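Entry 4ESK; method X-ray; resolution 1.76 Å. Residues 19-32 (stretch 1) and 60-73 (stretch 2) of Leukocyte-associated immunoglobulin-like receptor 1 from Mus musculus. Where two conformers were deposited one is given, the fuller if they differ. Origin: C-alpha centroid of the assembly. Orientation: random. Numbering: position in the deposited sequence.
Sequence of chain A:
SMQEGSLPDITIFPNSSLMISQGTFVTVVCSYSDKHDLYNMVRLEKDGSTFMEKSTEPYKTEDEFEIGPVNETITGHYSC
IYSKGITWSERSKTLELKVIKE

Stretch 1 19-32: MISQGTFVTVVCSY
Stretch 2 (60-73) KTEDEFEIGPVNET

Two antiparallel strands, 26-31 and 62-67, lie side by side with 156° between their N-to-C directions and an axis approach of 4.5 Å; with their flanking loops the two stretches bury 1018 Å². V26 pairs with I67, V28 with F65 and C30 with D63 as hydrogen-bonded pairs (CA-CA 5.0 to 5.1 Å); T27-E66, V29-E64 and S31-E62 alternate with them as non-hydrogen-bonded pairs (CA-CA 4.3 to 4.6 Å). All six residues of each strand are extended, phi -86° to -143° and psi 103° to 150°. In each hydrogen-bonded pair both amides donate to the partner's carbonyl: V26 N to I67 O 2.7 Å and I67 N to V26 O 2.8 Å; V28 N to F65 O 2.9 Å and F65 N to V28 O 2.8 Å; C30 N to D63 O 2.9 Å and D63 N to C30 O 2.8 Å. Y32 N to T61 O, 3.0 Å, prolongs the ladder beyond the strands.

V70 (chi1 m), buried, covers the most surface. Its backbone clasps the type II turn S21-T24: G23 N donates to V70 O (2.7 Å) and V70 N to T24 O (2.8 Å). Its methyls pack against apolar side chains of stretch 1, V70 CG2 lying 3.7 Å from I20 CG2 and V70 CG1 4.0 Å from V26 CG2. G23, at phi 86°, psi -3°, adopts a conformation that would jam a CB against the preceding carbonyl. T24 N closes the turn on S21 O at 3.0 Å, and T24 OG1 adds a very short bond to the same S21 O, 2.4 Å.

F25 (chi1 m, chi2 73°) comes next. Its CB points sideways, but the ring end reaches stretch 2 and lays one face over the G68-P69 peptide, which is cis: F25 CE2 to G68 C is 3.3 Å, and F25 CZ meets P69 CD at 3.6 Å. G68 (phi -176°, psi 151°) leaves room for the ring; an ideal CB there would sit 2.3 Å from F25 CD2, a clash.

C30 (m) shares a sheet face with V26, V28, D63, F65 and I67. C30 SG, covalently bonded elsewhere in the structure, meets the edge of the F65 ring (m, chi2 -94°), 3.8 Å from F65 CE2. V28 (t) adds V28 CG2 to I67 CD1 (I67 m, t), 3.9 Å.

The other face, more polar, carries T27, V29, S31, E62, E64 and E66. There S31 OG (t) donates to E62 OE2 at 2.9 Å, an oxygen that T61 OG1 also reaches, at 2.7 Å; V29 CG2 (t) packs 3.9 Å from the aliphatic E64 CG.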

# COMPACT_ATOMS: atom_id res chain seq x y z
N MET A 19 12.15 -3.25 -6.71
CA MET A 19 13.45 -3.04 -6.08
C MET A 19 13.51 -1.61 -5.57
O MET A 19 13.16 -0.66 -6.28
CB MET A 19 14.53 -3.24 -7.14
CG MET A 19 15.96 -3.04 -6.70
SD MET A 19 17.07 -3.44 -8.08
CE MET A 19 17.62 -1.80 -8.56
N ILE A 20 14.00 -1.45 -4.34
CA ILE A 20 13.98 -0.20 -3.62
C ILE A 20 15.37 -0.06 -3.00
O ILE A 20 15.83 -1.00 -2.37
CB ILE A 20 12.93 -0.25 -2.48
CG1 ILE A 20 11.53 -0.60 -3.03
CG2 ILE A 20 12.90 1.05 -1.69
CD1 ILE A 20 10.93 0.47 -3.93
N SER A 21 16.04 1.07 -3.18
CA SER A 21 17.35 1.29 -2.57
C SER A 21 17.22 1.61 -1.07
O SER A 21 16.38 2.41 -0.69
CB SER A 21 18.08 2.44 -3.26
OG SER A 21 18.11 2.25 -4.66
N GLN A 22 18.09 1.04 -0.24
CA GLN A 22 18.16 1.43 1.17
C GLN A 22 18.27 2.95 1.27
O GLN A 22 18.97 3.59 0.48
CB GLN A 22 19.38 0.75 1.83
CG GLN A 22 19.37 0.74 3.34
CD GLN A 22 20.67 0.23 3.95
OE1 GLN A 22 21.63 -0.08 3.24
NE2 GLN A 22 20.70 0.16 5.29
N GLY A 23 17.56 3.53 2.24
CA GLY A 23 17.54 4.96 2.44
C GLY A 23 16.50 5.70 1.60
O GLY A 23 16.37 6.91 1.71
N THR A 24 15.79 4.96 0.74
CA THR A 24 14.73 5.52 -0.12
C THR A 24 13.52 5.88 0.72
O THR A 24 13.26 5.25 1.73
CB THR A 24 14.25 4.46 -1.15
OG1 THR A 24 15.33 4.11 -2.01
CG2 THR A 24 13.06 4.95 -2.05
N PHE A 25 12.77 6.88 0.27
CA PHE A 25 11.43 7.14 0.83
C PHE A 25 10.37 6.54 -0.10
O PHE A 25 10.29 6.90 -1.29
CB PHE A 25 11.22 8.63 1.05
CG PHE A 25 11.99 9.19 2.22
CD1 PHE A 25 13.36 9.35 2.14
CD2 PHE A 25 11.35 9.54 3.40
CE1 PHE A 25 14.09 9.84 3.22
CE2 PHE A 25 12.07 10.04 4.48
CZ PHE A 25 13.45 10.18 4.39
N VAL A 26 9.59 5.61 0.44
CA VAL A 26 8.52 4.93 -0.31
C VAL A 26 7.18 5.59 0.04
O VAL A 26 6.99 6.08 1.15
CB VAL A 26 8.47 3.43 0.03
CG1 VAL A 26 7.19 2.77 -0.45
CG2 VAL A 26 9.67 2.69 -0.59
N THR A 27 6.28 5.65 -0.95
CA THR A 27 4.92 6.11 -0.74
C THR A 27 4.01 5.00 -1.20
O THR A 27 4.12 4.53 -2.34
CB THR A 27 4.61 7.35 -1.58
OG1 THR A 27 5.56 8.39 -1.28
CG2 THR A 27 3.20 7.86 -1.32
N VAL A 28 3.12 4.56 -0.32
CA VAL A 28 2.15 3.51 -0.65
C VAL A 28 0.82 4.23 -0.76
O VAL A 28 0.42 4.95 0.18
CB VAL A 28 2.04 2.41 0.43
CG1 VAL A 28 1.07 1.31 -0.03
CG2 VAL A 28 3.39 1.75 0.75
N VAL A 29 0.13 4.06 -1.89
CA VAL A 29 -1.14 4.73 -2.11
C VAL A 29 -2.17 3.61 -2.15
O VAL A 29 -2.20 2.83 -3.09
CB VAL A 29 -1.18 5.56 -3.42
CG1 VAL A 29 -2.55 6.18 -3.66
CG2 VAL A 29 -0.11 6.66 -3.42
N CYS A 30 -2.97 3.51 -1.10
CA CYS A 30 -4.12 2.61 -1.08
C CYS A 30 -5.26 3.38 -1.70
O CYS A 30 -5.39 4.59 -1.51
CB CYS A 30 -4.47 2.22 0.36
SG CYS A 30 -3.20 1.30 1.22
N SER A 31 -6.11 2.70 -2.46
CA SER A 31 -7.23 3.37 -3.12
C SER A 31 -8.45 2.45 -3.10
O SER A 31 -8.30 1.23 -3.12
CB SER A 31 -6.83 3.75 -4.55
OG SER A 31 -7.87 4.41 -5.25
N TYR A 32 -9.65 3.02 -3.06
CA TYR A 32 -10.83 2.19 -3.21
C TYR A 32 -11.86 2.97 -3.99
O TYR A 32 -12.56 3.79 -3.44
CB TYR A 32 -11.37 1.74 -1.86
CG TYR A 32 -12.22 0.49 -1.90
CD1 TYR A 32 -12.72 -0.04 -3.10
CD2 TYR A 32 -12.52 -0.18 -0.72
CE1 TYR A 32 -13.46 -1.20 -3.10
CE2 TYR A 32 -13.28 -1.34 -0.72
CZ TYR A 32 -13.75 -1.84 -1.91
OH TYR A 32 -14.49 -3.00 -1.92
N LYS A 60 -11.39 11.99 -0.11
CA LYS A 60 -10.68 11.40 -1.25
C LYS A 60 -10.66 9.92 -1.10
O LYS A 60 -10.85 9.40 0.00
CB LYS A 60 -9.28 12.00 -1.49
CG LYS A 60 -8.28 11.96 -0.37
CD LYS A 60 -6.95 12.56 -0.86
CE LYS A 60 -5.84 12.46 0.18
NZ LYS A 60 -5.00 11.22 0.06
N THR A 61 -10.48 9.24 -2.23
CA THR A 61 -10.58 7.79 -2.28
C THR A 61 -9.20 7.13 -2.21
O THR A 61 -9.09 5.92 -2.36
CB THR A 61 -11.35 7.33 -3.54
OG1 THR A 61 -10.77 7.90 -4.72
CG2 THR A 61 -12.83 7.74 -3.45
N GLU A 62 -8.16 7.93 -2.02
CA GLU A 62 -6.82 7.42 -1.81
C GLU A 62 -6.37 7.71 -0.38
O GLU A 62 -6.68 8.75 0.18
CB GLU A 62 -5.82 8.08 -2.79
CG GLU A 62 -6.03 7.70 -4.25
CD GLU A 62 -7.38 8.14 -4.82
OE1 GLU A 62 -7.67 9.35 -4.86
OE2 GLU A 62 -8.16 7.26 -5.22
N ASP A 63 -5.60 6.78 0.17
CA ASP A 63 -5.07 6.87 1.53
C ASP A 63 -3.59 6.50 1.45
O ASP A 63 -3.25 5.39 1.03
CB ASP A 63 -5.81 5.87 2.40
CG ASP A 63 -7.28 6.19 2.51
OD1 ASP A 63 -8.06 5.61 1.73
OD2 ASP A 63 -7.65 7.04 3.35
N GLU A 64 -2.72 7.42 1.83
CA GLU A 64 -1.30 7.25 1.62
C GLU A 64 -0.56 6.94 2.90
O GLU A 64 -0.89 7.48 3.96
CB GLU A 64 -0.69 8.51 1.06
CG GLU A 64 -1.16 8.87 -0.32
CD GLU A 64 -0.30 9.93 -0.96
OE1 GLU A 64 0.81 10.21 -0.44
OE2 GLU A 64 -0.75 10.51 -1.96
N PHE A 65 0.47 6.11 2.78
CA PHE A 65 1.36 5.79 3.88
C PHE A 65 2.78 6.08 3.41
O PHE A 65 3.23 5.47 2.45
CB PHE A 65 1.25 4.31 4.24
CG PHE A 65 -0.10 3.90 4.77
CD1 PHE A 65 -0.33 3.86 6.12
CD2 PHE A 65 -1.12 3.51 3.92
CE1 PHE A 65 -1.56 3.48 6.63
CE2 PHE A 65 -2.37 3.13 4.41
CZ PHE A 65 -2.58 3.10 5.77
N GLU A 66 3.47 7.03 4.03
CA GLU A 66 4.86 7.31 3.68
C GLU A 66 5.75 6.47 4.58
O GLU A 66 5.60 6.49 5.80
CB GLU A 66 5.22 8.78 3.82
CG GLU A 66 6.53 9.11 3.12
CD GLU A 66 7.07 10.48 3.45
OE1 GLU A 66 6.42 11.21 4.22
OE2 GLU A 66 8.14 10.83 2.92
N ILE A 67 6.67 5.74 3.95
CA ILE A 67 7.59 4.85 4.60
C ILE A 67 9.02 5.21 4.18
O ILE A 67 9.44 4.89 3.08
CB ILE A 67 7.35 3.38 4.24
CG1 ILE A 67 5.88 2.99 4.46
CG2 ILE A 67 8.24 2.46 5.06
CD1 ILE A 67 5.59 1.59 3.96
N GLY A 68 9.75 5.90 5.05
CA GLY A 68 11.10 6.31 4.68
C GLY A 68 11.81 7.00 5.84
O GLY A 68 11.16 7.62 6.67
N PRO A 69 13.15 6.90 5.88
CA PRO A 69 14.02 6.13 4.97
C PRO A 69 13.95 4.64 5.20
O PRO A 69 13.93 4.17 6.34
CB PRO A 69 15.42 6.66 5.32
CG PRO A 69 15.30 7.05 6.74
CD PRO A 69 13.93 7.65 6.86
N VAL A 70 13.92 3.88 4.11
CA VAL A 70 13.78 2.43 4.23
C VAL A 70 15.10 1.72 4.56
O VAL A 70 16.19 2.15 4.17
CB VAL A 70 13.15 1.77 2.98
CG1 VAL A 70 11.73 2.32 2.76
CG2 VAL A 70 14.02 1.96 1.75
N ASN A 71 14.97 0.62 5.28
CA ASN A 71 16.05 -0.33 5.43
C ASN A 71 15.56 -1.76 5.22
O ASN A 71 14.45 -1.97 4.72
CB ASN A 71 16.76 -0.13 6.77
CG ASN A 71 15.87 -0.42 7.95
OD1 ASN A 71 14.82 -1.06 7.81
ND2 ASN A 71 16.28 0.04 9.13
N GLU A 72 16.38 -2.75 5.60
CA GLU A 72 16.08 -4.15 5.34
C GLU A 72 14.77 -4.63 5.98
O GLU A 72 14.18 -5.58 5.52
CB GLU A 72 17.26 -5.05 5.78
CG GLU A 72 17.53 -5.12 7.29
CD GLU A 72 18.29 -3.92 7.85
OE1 GLU A 72 18.79 -3.08 7.06
OE2 GLU A 72 18.38 -3.82 9.10
N THR A 73 14.33 -3.96 7.05
CA THR A 73 13.07 -4.32 7.71
C THR A 73 11.84 -4.06 6.81
O THR A 73 10.74 -4.54 7.09
CB THR A 73 12.89 -3.58 9.06
OG1 THR A 73 12.60 -2.19 8.87
CG2 THR A 73 14.18 -3.72 9.91